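Local coordinates for protein cytochrome (Paracoccus pantotrophus, PDB 2XTS) that probably transfers electrons through a covalently bound heme c, as the cytochrome subunit of the sulfane dehydrogenase SoxCD, which oxidises protein-bound sulfur, at residues P75-I79 against G80-P84; T114-L117 against L118-G122. All blocks are in the same frame, centred on the assembly; numbering follows the deposited sequence.

Contact 1: residues P75-I79 against G80-P84. With HEC (heme c), chain U.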
ATOM      1  N   PRO D  75     -14.569 -14.359 -35.755  1.00 11.99           N
ATOM      2  CA  PRO D  75     -14.251 -15.784 -35.740  1.00 11.50           C
ATOM      3  C   PRO D  75     -14.976 -16.558 -34.646  1.00 10.81           C
ATOM      4  O   PRO D  75     -15.279 -15.997 -33.570  1.00 12.33           O
ATOM      5  CB  PRO D  75     -12.736 -15.800 -35.495  1.00 12.06           C
ATOM      6  CG  PRO D  75     -12.270 -14.500 -35.974  1.00 13.10           C
ATOM      7  CD  PRO D  75     -13.360 -13.523 -35.688  1.00 12.91           C
ATOM      8  N   VAL D  76     -15.223 -17.841 -34.907  1.00 10.65           N
ATOM      9  CA  VAL D  76     -15.811 -18.746 -33.923  1.00 10.68           C
ATOM     10  C   VAL D  76     -14.750 -19.801 -33.608  1.00  9.87           C
ATOM     11  O   VAL D  76     -14.469 -20.690 -34.403  1.00 10.81           O
ATOM     12  CB  VAL D  76     -17.121 -19.378 -34.446  1.00 10.89           C
ATOM     13  CG1 VAL D  76     -17.654 -20.445 -33.476  1.00 13.43           C
ATOM     14  CG2 VAL D  76     -18.170 -18.282 -34.705  1.00 13.91           C
ATOM     15  N   LYS D  77     -14.151 -19.658 -32.435  1.00 10.00           N
ATOM     16  CA  LYS D  77     -12.981 -20.423 -32.038  1.00  9.12           C
ATOM     17  C   LYS D  77     -13.395 -21.520 -31.080  1.00  8.88           C
ATOM     18  O   LYS D  77     -13.837 -21.238 -29.963  1.00  9.15           O
ATOM     19  CB  LYS D  77     -11.977 -19.490 -31.369  1.00  9.03           C
ATOM     20  CG  LYS D  77     -11.449 -18.397 -32.311  1.00 10.27           C
ATOM     21  CD  LYS D  77     -11.009 -17.133 -31.598  1.00 11.94           C
ATOM     22  CE  LYS D  77      -9.782 -17.349 -30.755  1.00 11.01           C
ATOM     23  NZ  LYS D  77      -9.378 -16.114 -30.042  1.00 11.97           N
ATOM     24  N   THR D  78     -13.256 -22.756 -31.541  1.00  7.64           N
ATOM     25  CA  THR D  78     -13.713 -23.909 -30.777  1.00  8.26           C
ATOM     26  C   THR D  78     -12.604 -24.964 -30.791  1.00  7.90           C
ATOM     27  O   THR D  78     -11.579 -24.832 -31.467  1.00  8.15           O
ATOM     28  CB  THR D  78     -14.971 -24.541 -31.395  1.00  8.83           C
ATOM     29  OG1 THR D  78     -14.637 -25.179 -32.639  1.00  8.88           O
ATOM     30  CG2 THR D  78     -16.082 -23.510 -31.578  1.00 10.56           C
ATOM     31  N   ILE D  79     -12.811 -26.041 -30.057  1.00  7.66           N
ATOM     32  CA  ILE D  79     -11.896 -27.172 -30.110  1.00  7.77           C
ATOM     33  C   ILE D  79     -11.567 -27.539 -31.551  1.00  8.44           C
ATOM     34  O   ILE D  79     -10.404 -27.638 -31.928  1.00  9.63           O
ATOM     35  CB  ILE D  79     -12.479 -28.398 -29.368  1.00  7.88           C
ATOM     36  CG1 ILE D  79     -12.629 -28.127 -27.871  1.00  9.52           C
ATOM     37  CG2 ILE D  79     -11.628 -29.625 -29.627  1.00 10.52           C
ATOM     38  CD1 ILE D  79     -13.371 -29.223 -27.119  1.00  8.85           C
ATOM     39  N   GLY D  80     -12.606 -27.712 -32.363  1.00  8.66           N
ATOM     40  CA  GLY D  80     -12.417 -28.147 -33.737  1.00  9.27           C
ATOM     41  C   GLY D  80     -11.862 -27.092 -34.674  1.00  8.36           C
ATOM     42  O   GLY D  80     -11.056 -27.394 -35.528  1.00 10.31           O
ATOM     43  N   SER D  81     -12.283 -25.845 -34.520  1.00  7.68           N
ATOM     44  CA  SER D  81     -11.860 -24.796 -35.444  1.00  8.28           C
ATOM     45  C   SER D  81     -10.526 -24.175 -35.100  1.00  7.91           C
ATOM     46  O   SER D  81      -9.902 -23.568 -35.946  1.00  8.73           O
ATOM     47  CB  SER D  81     -12.903 -23.682 -35.529  1.00  8.73           C
ATOM     48  OG  SER D  81     -12.870 -22.856 -34.390  1.00  9.11           O
ATOM     49  N   TYR D  82     -10.113 -24.302 -33.844  1.00  7.36           N
ATOM     50  CA  TYR D  82      -9.009 -23.501 -33.300  1.00  7.49           C
ATOM     51  C   TYR D  82      -7.971 -24.226 -32.447  1.00  7.05           C
ATOM     52  O   TYR D  82      -6.799 -23.857 -32.490  1.00  7.54           O
ATOM     53  CB  TYR D  82      -9.559 -22.313 -32.526  1.00  7.56           C
ATOM     54  CG  TYR D  82      -8.550 -21.273 -32.102  1.00  7.14           C
ATOM     55  CD1 TYR D  82      -7.894 -20.503 -33.040  1.00  7.45           C
ATOM     56  CD2 TYR D  82      -8.310 -21.002 -30.766  1.00  6.60           C
ATOM     57  CE1 TYR D  82      -6.972 -19.528 -32.649  1.00  6.53           C
ATOM     58  CE2 TYR D  82      -7.424 -20.030 -30.377  1.00  7.40           C
ATOM     59  CZ  TYR D  82      -6.745 -19.293 -31.320  1.00  6.62           C
ATOM     60  OH  TYR D  82      -5.875 -18.279 -30.971  1.00  8.20           O
ATOM     61  N   TRP D  83      -8.383 -25.173 -31.616  1.00  7.70           N
ATOM     62  CA  TRP D  83      -7.387 -25.737 -30.690  1.00  7.42           C
ATOM     63  C   TRP D  83      -6.343 -26.553 -31.434  1.00  7.66           C
ATOM     64  O   TRP D  83      -6.662 -27.260 -32.390  1.00  8.45           O
ATOM     65  CB  TRP D  83      -8.021 -26.623 -29.620  1.00  7.50           C
ATOM     66  CG  TRP D  83      -8.887 -25.909 -28.610  1.00  7.99           C
ATOM     67  CD1 TRP D  83      -9.621 -24.752 -28.767  1.00  8.53           C
ATOM     68  CD2 TRP D  83      -9.122 -26.350 -27.276  1.00  7.24           C
ATOM     69  NE1 TRP D  83     -10.290 -24.471 -27.608  1.00  8.46           N
ATOM     70  CE2 TRP D  83     -10.029 -25.452 -26.689  1.00  6.71           C
ATOM     71  CE3 TRP D  83      -8.677 -27.444 -26.537  1.00  7.78           C
ATOM     72  CZ2 TRP D  83     -10.445 -25.578 -25.373  1.00  8.25           C
ATOM     73  CZ3 TRP D  83      -9.116 -27.585 -25.240  1.00  8.18           C
ATOM     74  CH2 TRP D  83      -9.992 -26.657 -24.676  1.00  8.24           C
ATOM     75  N   PRO D  84      -5.096 -26.511 -30.971  1.00  7.75           N
ATOM     76  CA  PRO D  84      -4.062 -27.260 -31.679  1.00  7.63           C
ATOM     77  C   PRO D  84      -3.955 -28.748 -31.312  1.00  7.68           C
ATOM     78  O   PRO D  84      -3.588 -29.549 -32.178  1.00  9.09           O
ATOM     79  CB  PRO D  84      -2.780 -26.500 -31.319  1.00  8.11           C
ATOM     80  CG  PRO D  84      -3.088 -25.931 -29.966  1.00  7.75           C
ATOM     81  CD  PRO D  84      -4.539 -25.574 -29.978  1.00  7.47           C
TER
HETATM   82 FE   HEC U 500     -17.565 -26.423 -19.503  1.00  2.11          FE
HETATM   83  CHA HEC U 500     -15.290 -24.126 -20.548  1.00  1.93           C
HETATM   84  CHB HEC U 500     -16.040 -28.797 -21.353  1.00  1.73           C
HETATM   85  CHC HEC U 500     -19.605 -28.739 -18.157  1.00  1.97           C
HETATM   86  CHD HEC U 500     -19.439 -23.974 -18.160  1.00  2.08           C
HETATM   87  NA  HEC U 500     -15.988 -26.451 -20.706  1.00  1.82           N
HETATM   88  C1A HEC U 500     -15.207 -25.377 -21.079  1.00  2.02           C
HETATM   89  C2A HEC U 500     -14.235 -25.799 -22.086  1.00  1.95           C
HETATM   90  C3A HEC U 500     -14.444 -27.106 -22.318  1.00  1.90           C
HETATM   91  C4A HEC U 500     -15.540 -27.521 -21.447  1.00  2.08           C
HETATM   92  CMA HEC U 500     -13.667 -28.034 -23.266  1.00  2.53           C
HETATM   93  CAA HEC U 500     -13.191 -24.866 -22.745  1.00  2.24           C
HETATM   94  CBA HEC U 500     -13.790 -24.094 -23.924  1.00  2.61           C
HETATM   95  CGA HEC U 500     -12.807 -23.233 -24.654  1.00  2.84           C
HETATM   96  O1A HEC U 500     -11.865 -22.755 -24.038  1.00  2.51           O
HETATM   97  O2A HEC U 500     -13.049 -23.069 -25.875  1.00  3.39           O
HETATM   98  NB  HEC U 500     -17.743 -28.384 -19.688  1.00  2.23           N
HETATM   99  C1B HEC U 500     -17.007 -29.213 -20.483  1.00  1.90           C
HETATM  100  C2B HEC U 500     -17.359 -30.583 -20.149  1.00  1.93           C
HETATM  101  C3B HEC U 500     -18.347 -30.563 -19.277  1.00  2.28           C
HETATM  102  C4B HEC U 500     -18.599 -29.193 -18.948  1.00  2.32           C
HETATM  103  CMB HEC U 500     -16.772 -31.780 -20.946  1.00  2.67           C
HETATM  104  CAB HEC U 500     -19.041 -31.766 -18.626  1.00  2.72           C
HETATM  105  CBB HEC U 500     -17.987 -32.704 -17.985  1.00  2.68           C
HETATM  106  NC  HEC U 500     -19.214 -26.380 -18.369  1.00  1.86           N
HETATM  107  C1C HEC U 500     -19.958 -27.449 -17.928  1.00  2.29           C
HETATM  108  C2C HEC U 500     -21.083 -26.976 -17.177  1.00  2.42           C
HETATM  109  C3C HEC U 500     -21.046 -25.647 -17.235  1.00  2.50           C
HETATM  110  C4C HEC U 500     -19.875 -25.254 -17.981  1.00  1.73           C
HETATM  111  CMC HEC U 500     -22.179 -27.880 -16.559  1.00  3.03           C
HETATM  112  CAC HEC U 500     -22.042 -24.628 -16.691  1.00  3.14           C
HETATM  113  CBC HEC U 500     -22.547 -24.660 -15.283  1.00  2.70           C
HETATM  114  ND  HEC U 500     -17.387 -24.442 -19.353  1.00  1.84           N
HETATM  115  C1D HEC U 500     -18.232 -23.596 -18.670  1.00  1.97           C
HETATM  116  C2D HEC U 500     -17.719 -22.271 -18.607  1.00  2.36           C
HETATM  117  C3D HEC U 500     -16.447 -22.335 -19.319  1.00  2.27           C
HETATM  118  C4D HEC U 500     -16.320 -23.669 -19.782  1.00  1.91           C
HETATM  119  CMD HEC U 500     -18.271 -21.025 -17.932  1.00  2.87           C
HETATM  120  CAD HEC U 500     -15.478 -21.180 -19.502  1.00  2.20           C
HETATM  121  CBD HEC U 500     -14.493 -21.167 -18.332  1.00  2.41           C
HETATM  122  CGD HEC U 500     -13.495 -20.060 -18.414  1.00  2.24           C
HETATM  123  O1D HEC U 500     -13.383 -19.401 -19.470  1.00  3.28           O
HETATM  124  O2D HEC U 500     -12.700 -19.931 -17.454  1.00  2.97           O
HETATM  125  O   HOH W   1     -11.938 -21.891 -28.026  1.00 10.95           O
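The hydroxyl of S81 joins two backbone groups: it donates to V76 O, OG to O 2.7 Å, on a lone pair in the carbonyl plane, and accepts from T78 N at 2.9 Å. The second bond belongs to a capping box at the start of helix 79-82, whose other half runs from S81 N to T78 OG1, nearly straight at 162°. Both residues turn their oxygen between their own backbone N and carbonyl carbon (chi1 70° for T78, 76° for S81), which aims each back at the other's amide; short hydroxyl side chains suit the exchange. T78 OG1 is also bonded to G65 O. The carbonyl of this N-cap residue, T78 O, accepts from Y82 N at 2.8 Å and, less closely, from W83 N. K77 lies alongside Y82 and, bending at chi3, sets CE over one ring face, 3.7 Å from the centroid, a CH-pi contact of the lysine's aliphatic part. The tyrosine hydroxyl reaches T247 of the sulfite dehydrogenase chain. W83, a residue of the heme pocket, rests one face on I79, whose CA sits above the five-membered ring and whose CG1 lies over the indole. The edge of the indole meets a heme propionate, W83 CZ2 to HEC CGA 3.4 Å, and a water held by W83 NE1 donates to both K77 O and HEC O2A.

Contact 2: residues T114-L117 against L118-G122; sequences TAFL and LYSNG
S120 folds back over the preceding turn of helix 107-120, onto the carbonyl and ring of F116. S120 CB lies 3.4 Å from F116 O; beyond it OG, anti to its own carbonyl carbon (chi1 -64°), donates to that same oxygen at 2.9 Å and also stands over one face of the phenyl ring, displaced toward the rim, with CZ of F116 3.3 Å from OG of S120. Serine suits the place, its short hydroxyl able to turn back to its own helix. The amide S120 N reaches F116 O at 2.8 Å from the opposite face of the carbonyl plane, so one residue clasps the oxygen twice. Aliphatic chains suit the buried packing of L117 on F42 of helix 35-45 and V89 of helix 86-96, and of L118 on L86.

The final turn closes in a Schellman motif, G122 its C-prime residue, whose positive phi is easy without a side chain. N121, the first residue to leave helical geometry, sends ND2 to L117 O at 2.9 Å, along a nearly straight N-H (166°), while its backbone N reaches that oxygen from the other face. ND2 also bonds L63 O, tying the helix end to a loop. F116 O and L117 O each keep the backbone amide four residues on and gain a side-chain donor, so both are gripped from two faces, which probably stiffens the helix end.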
ATOM      1  N   THR D 114     -14.062 -36.933 -24.387  1.00  8.35           N
ATOM      2  CA  THR D 114     -13.173 -36.423 -25.421  1.00  8.29           C
ATOM      3  C   THR D 114     -13.533 -37.039 -26.777  1.00  8.57           C
ATOM      4  O   THR D 114     -13.584 -36.338 -27.773  1.00  9.49           O
ATOM      5  CB  THR D 114     -11.688 -36.642 -25.048  1.00  8.59           C
ATOM      6  OG1 THR D 114     -11.403 -35.983 -23.812  1.00  9.58           O
ATOM      7  CG2 THR D 114     -10.764 -36.061 -26.079  1.00  9.13           C
ATOM      8  N   ALA D 115     -13.836 -38.334 -26.810  1.00  9.03           N
ATOM      9  CA  ALA D 115     -14.312 -38.968 -28.039  1.00  9.18           C
ATOM     10  C   ALA D 115     -15.583 -38.300 -28.562  1.00  9.13           C
ATOM     11  O   ALA D 115     -15.719 -38.034 -29.748  1.00  9.58           O
ATOM     12  CB  ALA D 115     -14.557 -40.462 -27.810  1.00  9.91           C
ATOM     13  N   PHE D 116     -16.520 -38.025 -27.658  1.00  8.40           N
ATOM     14  CA  PHE D 116     -17.767 -37.348 -28.050  1.00  8.68           C
ATOM     15  C   PHE D 116     -17.513 -35.926 -28.587  1.00  8.56           C
ATOM     16  O   PHE D 116     -18.177 -35.482 -29.519  1.00  9.05           O
ATOM     17  CB  PHE D 116     -18.737 -37.281 -26.856  1.00  9.15           C
ATOM     18  CG  PHE D 116     -19.984 -36.512 -27.147  1.00  9.81           C
ATOM     19  CD1 PHE D 116     -20.938 -37.037 -28.001  1.00 11.49           C
ATOM     20  CD2 PHE D 116     -20.182 -35.249 -26.592  1.00 11.34           C
ATOM     21  CE1 PHE D 116     -22.075 -36.337 -28.310  1.00 11.18           C
ATOM     22  CE2 PHE D 116     -21.340 -34.532 -26.914  1.00 10.86           C
ATOM     23  CZ  PHE D 116     -22.282 -35.091 -27.770  1.00 11.67           C
ATOM     24  N   LEU D 117     -16.586 -35.193 -27.975  1.00  8.11           N
ATOM     25  CA  LEU D 117     -16.243 -33.858 -28.478  1.00  8.53           C
ATOM     26  C   LEU D 117     -15.599 -33.958 -29.867  1.00  8.66           C
ATOM     27  O   LEU D 117     -15.860 -33.141 -30.739  1.00  9.11           O
ATOM     28  CB  LEU D 117     -15.361 -33.102 -27.475  1.00  8.59           C
ATOM     29  CG  LEU D 117     -16.086 -32.673 -26.195  1.00  9.10           C
ATOM     30  CD1 LEU D 117     -15.048 -32.146 -25.231  1.00  9.75           C
ATOM     31  CD2 LEU D 117     -17.159 -31.632 -26.491  1.00  9.97           C
ATOM     32  N   LEU D 118     -14.761 -34.967 -30.092  1.00  8.48           N
ATOM     33  CA  LEU D 118     -14.236 -35.186 -31.447  1.00  9.18           C
ATOM     34  C   LEU D 118     -15.388 -35.433 -32.427  1.00  9.53           C
ATOM     35  O   LEU D 118     -15.422 -34.880 -33.510  1.00 10.30           O
ATOM     36  CB  LEU D 118     -13.271 -36.363 -31.485  1.00  8.70           C
ATOM     37  CG  LEU D 118     -11.902 -36.107 -30.885  1.00  9.97           C
ATOM     38  CD1 LEU D 118     -11.153 -37.412 -30.665  1.00 11.45           C
ATOM     39  CD2 LEU D 118     -11.087 -35.142 -31.748  1.00 12.29           C
ATOM     40  N   TYR D 119     -16.316 -36.305 -32.057  1.00  9.90           N
ATOM     41  CA  TYR D 119     -17.449 -36.605 -32.925  1.00  9.87           C
ATOM     42  C   TYR D 119     -18.298 -35.358 -33.197  1.00  9.99           C
ATOM     43  O   TYR D 119     -18.708 -35.095 -34.326  1.00 10.74           O
ATOM     44  CB  TYR D 119     -18.318 -37.683 -32.278  1.00  9.85           C
ATOM     45  CG  TYR D 119     -19.648 -37.881 -32.972  1.00 10.20           C
ATOM     46  CD1 TYR D 119     -19.702 -38.533 -34.195  1.00 12.05           C
ATOM     47  CD2 TYR D 119     -20.834 -37.359 -32.436  1.00 12.59           C
ATOM     48  CE1 TYR D 119     -20.914 -38.703 -34.853  1.00 14.49           C
ATOM     49  CE2 TYR D 119     -22.032 -37.516 -33.098  1.00 15.55           C
ATOM     50  CZ  TYR D 119     -22.056 -38.193 -34.306  1.00 15.44           C
ATOM     51  OH  TYR D 119     -23.241 -38.357 -34.964  1.00 20.65           O
ATOM     52  N   SER D 120     -18.534 -34.565 -32.160  1.00  9.74           N
ATOM     53  CA  SER D 120     -19.347 -33.371 -32.290  1.00  9.71           C
ATOM     54  C   SER D 120     -18.714 -32.309 -33.202  1.00 10.15           C
ATOM     55  O   SER D 120     -19.408 -31.472 -33.794  1.00 10.99           O
ATOM     56  CB  SER D 120     -19.627 -32.786 -30.920  1.00  9.62           C
ATOM     57  OG  SER D 120     -20.384 -33.642 -30.101  1.00 10.78           O
ATOM     58  N   ASN D 121     -17.395 -32.367 -33.331  1.00  9.66           N
ATOM     59  CA  ASN D 121     -16.626 -31.502 -34.219  1.00  9.68           C
ATOM     60  C   ASN D 121     -16.405 -32.137 -35.592  1.00 10.62           C
ATOM     61  O   ASN D 121     -15.683 -31.595 -36.409  1.00 12.29           O
ATOM     62  CB  ASN D 121     -15.275 -31.153 -33.565  1.00  9.62           C
ATOM     63  CG  ASN D 121     -15.389 -29.997 -32.616  1.00  9.38           C
ATOM     64  OD1 ASN D 121     -15.375 -28.846 -33.051  1.00 10.73           O
ATOM     65  ND2 ASN D 121     -15.486 -30.283 -31.315  1.00 10.14           N
ATOM     66  N   GLY D 122     -17.028 -33.279 -35.843  1.00 10.78           N
ATOM     67  CA  GLY D 122     -16.983 -33.898 -37.162  1.00 11.35           C
ATOM     68  C   GLY D 122     -15.663 -34.550 -37.489  1.00 11.38           C
ATOM     69  O   GLY D 122     -15.335 -34.747 -38.672  1.00 14.25           O
TER

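How the contacts relate
Contact 1 starts a short helix and contact 2 ends a longer one; their centres lie 13 Å apart and the two meet directly. N121, beside the end of helix 107-120, brings OD1 to 3.1 Å from G80 N, so the same amide that ties down its own helix end by ND2 also lies against the first turn of helix 79-82. Nearer the cofactor, I79 CD1 packs on L117 CD1 at 3.9 Å. I79 CD1 itself comes to 4.0 Å from HEC CMA, and W83 lines the pocket on the propionate side. The side chain of L117 stands a little further off, about 5 Å from the heme and about 7 Å from the side chain of the iron ligand H50, nearest atoms.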